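Local coordinates for uncharacterized protein (Streptococcus mutans, PDB 3L9A) that is of unknown function but, as the C-terminal part of a phage-associated protein with a CHAP (peptidase C51) family domain, may belong to a cell-wall-cleaving enzyme, at residues A[34-45]-A[78-88]. Residues are numbered along the deposited sequence; the frame is centred on the assembly and turned at random. Where two conformers were deposited one is given.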
loop_
_atom_site.group_PDB
_atom_site.type_symbol
_atom_site.label_atom_id
_atom_site.label_comp_id
_atom_site.label_asym_id
_atom_site.label_seq_id
_atom_site.Cartn_x
_atom_site.Cartn_y
_atom_site.Cartn_z
ATOM N N VAL A 34 9.701 6.952 -6.994
ATOM C CA VAL A 34 9.639 6.929 -5.539
ATOM C C VAL A 34 8.472 6.060 -5.102
ATOM O O VAL A 34 7.327 6.312 -5.483
ATOM C CB VAL A 34 9.473 8.353 -4.940
ATOM C CG1 VAL A 34 9.548 8.315 -3.418
ATOM C CG2 VAL A 34 10.528 9.320 -5.503
ATOM N N SER A 35 8.770 5.045 -4.289
ATOM C CA SER A 35 7.746 4.159 -3.767
ATOM C C SER A 35 7.730 4.197 -2.244
ATOM O O SER A 35 8.509 3.503 -1.597
ATOM C CB SER A 35 7.958 2.725 -4.251
ATOM O OG SER A 35 6.978 1.882 -3.661
ATOM N N PRO A 36 6.870 5.043 -1.659
ATOM C CA PRO A 36 6.765 5.022 -0.198
ATOM C C PRO A 36 6.427 3.645 0.374
ATOM O O PRO A 36 6.972 3.266 1.414
ATOM C CB PRO A 36 5.659 6.049 0.078
ATOM C CG PRO A 36 5.821 7.028 -1.072
ATOM C CD PRO A 36 6.048 6.111 -2.252
ATOM N N THR A 37 5.555 2.884 -0.281
ATOM C CA THR A 37 5.181 1.597 0.279
ATOM C C THR A 37 6.383 0.656 0.370
ATOM O O THR A 37 6.552 -0.058 1.374
ATOM C CB THR A 37 3.980 0.947 -0.444
ATOM O OG1 THR A 37 4.199 0.898 -1.865
ATOM C CG2 THR A 37 2.700 1.716 -0.129
ATOM N N GLN A 38 7.257 0.691 -0.631
ATOM C CA GLN A 38 8.463 -0.137 -0.609
ATOM C C GLN A 38 9.664 0.561 0.036
ATOM O O GLN A 38 10.758 -0.002 0.076
ATOM C CB GLN A 38 8.807 -0.580 -2.028
ATOM C CG GLN A 38 7.703 -1.416 -2.678
ATOM C CD GLN A 38 8.190 -2.191 -3.891
ATOM O OE1 GLN A 38 9.230 -1.872 -4.476
ATOM N NE2 GLN A 38 7.451 -3.221 -4.269
ATOM N N LYS A 39 9.461 1.775 0.542
ATOM C CA LYS A 39 10.563 2.583 1.096
ATOM C C LYS A 39 11.785 2.602 0.163
ATOM O O LYS A 39 12.928 2.465 0.602
ATOM C CB LYS A 39 10.929 2.111 2.511
ATOM C CG LYS A 39 9.816 2.376 3.517
ATOM C CD LYS A 39 10.189 1.883 4.915
ATOM C CE LYS A 39 9.094 2.203 5.927
ATOM N NZ LYS A 39 9.365 1.537 7.238
ATOM N N ARG A 40 11.529 2.794 -1.128
ATOM C CA ARG A 40 12.593 2.737 -2.131
ATOM C C ARG A 40 12.375 3.774 -3.220
ATOM O O ARG A 40 11.263 3.892 -3.754
ATOM C CB ARG A 40 12.654 1.341 -2.775
ATOM C CG ARG A 40 13.705 1.218 -3.898
ATOM C CD ARG A 40 13.745 -0.178 -4.497
ATOM N NE ARG A 40 14.657 -0.279 -5.642
ATOM C CZ ARG A 40 14.324 -0.722 -6.855
ATOM N NH1 ARG A 40 13.084 -1.100 -7.134
ATOM N NH2 ARG A 40 15.251 -0.772 -7.809
ATOM N N ALA A 41 13.434 4.516 -3.547
ATOM C CA ALA A 41 13.439 5.383 -4.730
ATOM C C ALA A 41 14.664 5.036 -5.549
ATOM O O ALA A 41 15.723 4.751 -4.997
ATOM C CB ALA A 41 13.477 6.853 -4.340
ATOM N N PHE A 42 14.538 5.070 -6.869
ATOM C CA PHE A 42 15.701 4.801 -7.704
ATOM C C PHE A 42 15.623 5.547 -9.022
ATOM O O PHE A 42 14.558 5.985 -9.446
ATOM C CB PHE A 42 15.946 3.284 -7.890
ATOM C CG PHE A 42 15.048 2.602 -8.889
ATOM C CD1 PHE A 42 15.569 2.156 -10.099
ATOM C CD2 PHE A 42 13.716 2.324 -8.588
ATOM C CE1 PHE A 42 14.767 1.482 -11.016
ATOM C CE2 PHE A 42 12.900 1.658 -9.509
ATOM C CZ PHE A 42 13.428 1.228 -10.720
ATOM N N TRP A 43 16.785 5.709 -9.647
ATOM C CA TRP A 43 16.926 6.400 -10.912
ATOM C C TRP A 43 16.560 5.445 -12.041
ATOM O O TRP A 43 17.246 4.456 -12.277
ATOM C CB TRP A 43 18.366 6.883 -11.018
ATOM C CG TRP A 43 18.724 7.698 -12.226
ATOM C CD1 TRP A 43 17.889 8.145 -13.226
ATOM C CD2 TRP A 43 20.030 8.193 -12.540
ATOM N NE1 TRP A 43 18.614 8.879 -14.148
ATOM C CE2 TRP A 43 19.928 8.919 -13.748
ATOM C CE3 TRP A 43 21.282 8.082 -11.914
ATOM C CZ2 TRP A 43 21.039 9.528 -14.344
ATOM C CZ3 TRP A 43 22.379 8.678 -12.508
ATOM C CH2 TRP A 43 22.250 9.392 -13.708
ATOM N N VAL A 44 15.459 5.745 -12.727
ATOM C CA VAL A 44 14.991 4.900 -13.821
ATOM C C VAL A 44 15.584 5.334 -15.148
ATOM O O VAL A 44 15.769 6.519 -15.389
ATOM C CB VAL A 44 13.430 4.874 -13.930
ATOM C CG1 VAL A 44 12.827 4.170 -12.726
ATOM C CG2 VAL A 44 12.826 6.274 -14.131
ATOM N N ILE A 45 15.865 4.371 -16.014
ATOM C CA ILE A 45 16.171 4.694 -17.404
ATOM C C ILE A 45 14.860 4.941 -18.160
ATOM O O ILE A 45 13.772 4.572 -17.685
ATOM C CB ILE A 45 17.034 3.607 -18.100
ATOM C CG1 ILE A 45 16.287 2.271 -18.213
ATOM C CG2 ILE A 45 18.384 3.458 -17.394
ATOM C CD1 ILE A 45 16.924 1.288 -19.205
ATOM N N TYR A 78 8.630 9.701 4.363
ATOM C CA TYR A 78 8.366 8.366 3.836
ATOM C C TYR A 78 9.440 7.331 4.127
ATOM O O TYR A 78 9.276 6.175 3.743
ATOM C CB TYR A 78 8.020 8.426 2.330
ATOM C CG TYR A 78 6.826 9.312 2.046
ATOM C CD1 TYR A 78 5.546 8.943 2.482
ATOM C CD2 TYR A 78 6.962 10.514 1.356
ATOM C CE1 TYR A 78 4.440 9.754 2.251
ATOM C CE2 TYR A 78 5.858 11.332 1.113
ATOM C CZ TYR A 78 4.602 10.942 1.569
ATOM O OH TYR A 78 3.524 11.761 1.328
ATOM N N GLN A 79 10.548 7.743 4.738
ATOM C CA GLN A 79 11.557 6.781 5.195
ATOM C C GLN A 79 12.168 6.014 4.014
ATOM O O GLN A 79 12.592 4.870 4.146
ATOM C CB GLN A 79 10.932 5.825 6.226
ATOM C CG GLN A 79 10.189 6.566 7.343
ATOM C CD GLN A 79 9.713 5.636 8.427
ATOM O OE1 GLN A 79 10.368 5.498 9.455
ATOM N NE2 GLN A 79 8.576 4.977 8.198
ATOM N N VAL A 80 12.235 6.679 2.864
ATOM C CA VAL A 80 12.666 6.056 1.618
ATOM C C VAL A 80 14.185 5.926 1.562
ATOM O O VAL A 80 14.900 6.879 1.890
ATOM C CB VAL A 80 12.126 6.875 0.424
ATOM C CG1 VAL A 80 12.826 6.520 -0.865
ATOM C CG2 VAL A 80 10.633 6.671 0.290
ATOM N N LYS A 81 14.651 4.754 1.126
ATOM C CA LYS A 81 16.052 4.535 0.791
ATOM C C LYS A 81 16.261 4.830 -0.693
ATOM O O LYS A 81 15.664 4.190 -1.555
ATOM C CB LYS A 81 16.446 3.084 1.089
ATOM C CG LYS A 81 17.906 2.787 0.730
ATOM C CD LYS A 81 18.173 1.293 0.601
ATOM C CE LYS A 81 19.443 1.019 -0.199
ATOM N NZ LYS A 81 19.332 -0.237 -1.001
ATOM N N PHE A 82 17.116 5.806 -0.975
ATOM C CA PHE A 82 17.440 6.204 -2.345
ATOM C C PHE A 82 18.541 5.337 -2.943
ATOM O O PHE A 82 19.514 4.980 -2.260
ATOM C CB PHE A 82 17.832 7.686 -2.379
ATOM C CG PHE A 82 16.647 8.611 -2.375
ATOM C CD1 PHE A 82 16.202 9.182 -3.562
ATOM C CD2 PHE A 82 15.950 8.880 -1.202
ATOM C CE1 PHE A 82 15.089 10.016 -3.572
ATOM C CE2 PHE A 82 14.831 9.710 -1.216
ATOM C CZ PHE A 82 14.403 10.275 -2.404
ATOM N N GLU A 83 18.368 5.002 -4.222
ATOM C CA GLU A 83 19.296 4.169 -4.965
ATOM C C GLU A 83 19.577 4.779 -6.335
ATOM O O GLU A 83 18.838 5.647 -6.814
ATOM C CB GLU A 83 18.714 2.770 -5.191
ATOM C CG GLU A 83 18.324 2.039 -3.926
ATOM C CD GLU A 83 17.626 0.717 -4.200
ATOM O OE1 GLU A 83 17.335 0.410 -5.369
ATOM O OE2 GLU A 83 17.381 -0.015 -3.226
ATOM N N GLY A 84 20.626 4.291 -6.988
ATOM C CA GLY A 84 20.912 4.667 -8.377
ATOM C C GLY A 84 20.183 3.764 -9.350
ATOM O O GLY A 84 19.146 3.180 -9.020
ATOM N N LYS A 85 20.723 3.651 -10.557
ATOM C CA LYS A 85 20.133 2.791 -11.581
ATOM C C LYS A 85 20.332 1.329 -11.239
ATOM O O LYS A 85 21.276 0.965 -10.531
ATOM C CB LYS A 85 20.755 3.073 -12.946
ATOM C CG LYS A 85 20.491 4.468 -13.473
ATOM C CD LYS A 85 21.154 4.688 -14.823
ATOM C CE LYS A 85 20.833 6.067 -15.353
ATOM N NZ LYS A 85 21.565 6.429 -16.598
ATOM N N ASN A 86 19.447 0.472 -11.743
ATOM C CA ASN A 86 19.608 -0.962 -11.517
ATOM C C ASN A 86 19.751 -1.743 -12.812
ATOM O O ASN A 86 19.746 -2.970 -12.790
ATOM C CB ASN A 86 18.512 -1.524 -10.593
ATOM C CG ASN A 86 17.132 -1.507 -11.218
ATOM O OD1 ASN A 86 16.924 -1.051 -12.341
ATOM N ND2 ASN A 86 16.167 -2.022 -10.468
ATOM N N VAL A 87 19.884 -1.011 -13.918
ATOM C CA VAL A 87 20.203 -1.548 -15.231
ATOM C C VAL A 87 21.162 -0.544 -15.883
ATOM O O VAL A 87 21.322 0.585 -15.405
ATOM C CB VAL A 87 18.946 -1.725 -16.115
ATOM C CG1 VAL A 87 18.021 -2.795 -15.537
ATOM C CG2 VAL A 87 18.180 -0.424 -16.262
ATOM N N HIS A 88 21.778 -0.936 -16.989
ATOM C CA HIS A 88 22.660 -0.026 -17.718
ATOM C C HIS A 88 21.885 1.131 -18.329
ATOM O O HIS A 88 22.389 2.253 -18.406
ATOM C CB HIS A 88 23.407 -0.762 -18.825
ATOM C CG HIS A 88 24.372 -1.782 -18.323
ATOM N ND1 HIS A 88 25.529 -1.445 -17.652
ATOM C CD2 HIS A 88 24.358 -3.132 -18.400
ATOM C CE1 HIS A 88 26.182 -2.548 -17.331
ATOM N NE2 HIS A 88 25.496 -3.585 -17.779
ATOM O OXT HIS A 88 20.749 0.963 -18.772
HETATM O O HOH W 1 7.618 2.601 9.290
HETATM O O HOH W 2 18.336 0.636 -7.897
HETATM O O HOH W 3 17.698 1.983 -13.473
#
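K85 lays its extended side chain over one face of the W43 indole, with CE 3.4 Å from W43 CE2. Its ammonium NZ stands 4.2 Å from the centroid of the six-membered ring, a cation-pi contact added to the CH-pi one. The indole reaches this position because its CG lies anti to the backbone N (chi1 -177°). Further back, strands 40-43 and 81-83 run parallel, and the pairing shows how the two faces of one sheet can be put to different uses. K81 N donates to K39 O and A41 N to K81 O, while E83 N closes on A41 O at 2.8 Å. On the face that carries R40, F42, K81 and E83, R40 NE meets E83 OE1 at 2.8 Å, almost straight (175°), within the guanidinium plane but from above the carboxylate plane. E83 OE2 takes K81 NZ at 3.0 Å, so one carboxylate joins two basic groups and probably offsets their charge. The guanidinium also lies over one face of the F42 ring, NH2 3.4 Å above the ring plane, and its NH1 donates to E76 O of a neighbouring subunit, another copy of this protein, which fixes its rotation further. On the face of A41 and F82, A41 CB sits over the F82 ring, 3.8 Å from its centroid, and touches V80 CG1 at 3.6 Å. Strand 81-83 is thus added at one edge of the chain's mixed sheet, next to 40-43, which pairs antiparallel with 31-35 on its other side; V80 and F82 pack against helix 68-78, whereas F42 and V87 reach Q48 of helix 46-55.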